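Local coordinates for putative regulatory protein SCO4313 (Streptomyces coelicolor, PDB 2OI8) that probably acts as a TetR-family transcription regulator, binding cis-regulatory DNA through a predicted helix-turn-helix motif, at residues A[96-101]-A[186-191]. Numbering follows the deposited sequence.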
loop_
_atom_site.group_PDB
_atom_site.type_symbol
_atom_site.label_atom_id
_atom_site.label_comp_id
_atom_site.label_asym_id
_atom_site.label_seq_id
_atom_site.Cartn_x
_atom_site.Cartn_y
_atom_site.Cartn_z
ATOM N N LEU A 96 5.911 -2.184 14.865
ATOM C CA LEU A 96 5.196 -2.208 13.594
ATOM C C LEU A 96 6.152 -2.376 12.397
ATOM O O LEU A 96 5.809 -3.070 11.453
ATOM C CB LEU A 96 4.319 -0.945 13.436
ATOM C CG LEU A 96 3.515 -0.841 12.125
ATOM C CD1 LEU A 96 2.536 -2.047 11.936
ATOM C CD2 LEU A 96 2.786 0.513 11.969
ATOM N N ARG A 97 7.348 -1.758 12.474
ATOM C CA ARG A 97 8.321 -1.768 11.375
ATOM C C ARG A 97 8.827 -3.175 11.141
ATOM O O ARG A 97 8.846 -3.658 9.997
ATOM C CB ARG A 97 9.499 -0.817 11.646
ATOM C CG ARG A 97 10.481 -0.678 10.462
ATOM C CD ARG A 97 11.377 0.560 10.535
ATOM N NE ARG A 97 12.352 0.542 9.446
ATOM C CZ ARG A 97 12.112 1.020 8.217
ATOM N NH1 ARG A 97 10.943 1.573 7.947
ATOM N NH2 ARG A 97 13.024 0.956 7.245
ATOM N N ALA A 98 9.199 -3.831 12.232
ATOM C CA ALA A 98 9.802 -5.171 12.187
ATOM C C ALA A 98 8.791 -6.223 11.767
ATOM O O ALA A 98 9.099 -7.107 10.964
ATOM C CB ALA A 98 10.418 -5.520 13.541
ATOM N N TRP A 99 7.582 -6.117 12.312
ATOM C CA TRP A 99 6.484 -6.974 11.890
ATOM C C TRP A 99 6.268 -6.815 10.369
ATOM O O TRP A 99 6.144 -7.815 9.635
ATOM C CB TRP A 99 5.203 -6.657 12.669
ATOM C CG TRP A 99 4.046 -7.474 12.191
ATOM C CD1 TRP A 99 3.689 -8.714 12.620
ATOM C CD2 TRP A 99 3.099 -7.120 11.167
ATOM N NE1 TRP A 99 2.583 -9.163 11.934
ATOM C CE2 TRP A 99 2.202 -8.204 11.032
ATOM C CE3 TRP A 99 2.933 -6.002 10.345
ATOM C CZ2 TRP A 99 1.154 -8.197 10.121
ATOM C CZ3 TRP A 99 1.890 -5.995 9.440
ATOM C CH2 TRP A 99 1.011 -7.086 9.339
ATOM N N ALA A 100 6.217 -5.567 9.900
ATOM C CA ALA A 100 6.101 -5.293 8.471
ATOM C C ALA A 100 7.277 -5.889 7.704
ATOM O O ALA A 100 7.101 -6.626 6.729
ATOM C CB ALA A 100 6.005 -3.779 8.212
ATOM N N LEU A 101 8.483 -5.576 8.134
ATOM C CA LEU A 101 9.637 -6.009 7.364
ATOM C C LEU A 101 9.885 -7.494 7.549
ATOM O O LEU A 101 10.526 -8.127 6.720
ATOM C CB LEU A 101 10.889 -5.177 7.688
ATOM C CG LEU A 101 10.793 -3.680 7.359
ATOM C CD1 LEU A 101 12.035 -2.946 7.823
ATOM C CD2 LEU A 101 10.546 -3.410 5.863
ATOM N N VAL A 186 5.213 5.158 4.943
ATOM C CA VAL A 186 6.603 4.789 4.677
ATOM C C VAL A 186 6.842 3.274 4.580
ATOM O O VAL A 186 7.552 2.834 3.700
ATOM C CB VAL A 186 7.628 5.552 5.545
ATOM C CG1 VAL A 186 6.948 6.459 6.528
ATOM C CG2 VAL A 186 8.647 4.614 6.199
ATOM N N LEU A 187 6.190 2.481 5.414
ATOM C CA LEU A 187 6.365 1.042 5.325
ATOM C C LEU A 187 5.949 0.471 3.984
ATOM O O LEU A 187 6.679 -0.326 3.385
ATOM C CB LEU A 187 5.637 0.316 6.472
ATOM C CG LEU A 187 6.276 0.524 7.843
ATOM C CD1 LEU A 187 5.427 -0.132 8.920
ATOM C CD2 LEU A 187 7.724 0.006 7.857
ATOM N N SER A 188 4.790 0.867 3.491
ATOM C CA SER A 188 4.354 0.260 2.250
ATOM C C SER A 188 5.040 0.876 1.048
ATOM O O SER A 188 5.250 0.208 0.046
ATOM C CB SER A 188 2.849 0.293 2.133
ATOM O OG SER A 188 2.405 1.577 2.436
ATOM N N LEU A 189 5.450 2.133 1.152
ATOM C CA LEU A 189 6.272 2.707 0.079
ATOM C C LEU A 189 7.586 2.017 -0.011
ATOM O O LEU A 189 8.037 1.753 -1.104
ATOM C CB LEU A 189 6.486 4.217 0.216
ATOM C CG LEU A 189 5.291 5.100 -0.153
ATOM C CD1 LEU A 189 5.685 6.542 0.083
ATOM C CD2 LEU A 189 4.866 4.896 -1.614
ATOM N N GLU A 190 8.212 1.701 1.122
ATOM C CA GLU A 190 9.470 0.948 1.044
ATOM C C GLU A 190 9.283 -0.491 0.589
ATOM O O GLU A 190 9.953 -0.919 -0.354
ATOM C CB GLU A 190 10.373 1.079 2.280
ATOM C CG GLU A 190 9.815 0.724 3.626
ATOM C CD GLU A 190 10.623 1.386 4.769
ATOM O OE1 GLU A 190 11.873 1.504 4.659
ATOM O OE2 GLU A 190 10.007 1.792 5.789
ATOM N N LEU A 191 8.333 -1.200 1.204
ATOM C CA LEU A 191 7.940 -2.564 0.780
ATOM C C LEU A 191 7.408 -2.672 -0.667
ATOM O O LEU A 191 7.515 -3.727 -1.295
ATOM C CB LEU A 191 6.908 -3.137 1.755
ATOM C CG LEU A 191 7.425 -3.467 3.169
ATOM C CD1 LEU A 191 6.325 -4.120 4.040
ATOM C CD2 LEU A 191 8.617 -4.414 3.070
#
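Near-parallel packing of two helices, apolar in the middle and bordered by a bidentate salt bridge, joins the end of helix 89-102 to the end of helix 170-191 in the C-terminal domain. The axes of the two segments approach to 10.6 Å and cross at -27°, a spacing that leaves room for leucine side chains between the backbones. L187 has the largest area covered by the other segment of any residue here: its CD1 meets L96 CG and A100 CB, each at 3.8 Å, while its CD2 lies 3.6 Å from R97 NH1. One turn on, L191 continues the apolar seam, with CD1 4.2 Å from A100 CB and CD2 3.5 Å from L101 CD2. The small side chain of A100 points at the opposite helix and lets both leucines settle against it. R97, extended with chi1 to chi3 all t, reaches across to E190. R97 NH1 donates a very short hydrogen bond to E190 OE2 (2.4 Å), and R97 NH2 one to E190 OE1 (2.9 Å), with OE2 of E190 at the edge of the R97 guanidinium. E190 OE1 also bonds S202 OG, and F206 of helix 202-213 packs on R97, V186 and L187; Y107 of helix 104-111 touches A100 and L191, and V186 also packs on S181 of the second subunit. The contact thus belongs to the all-helical C-terminal domain of the TetR-like fold, which in this family typically carries ligand binding and dimerisation.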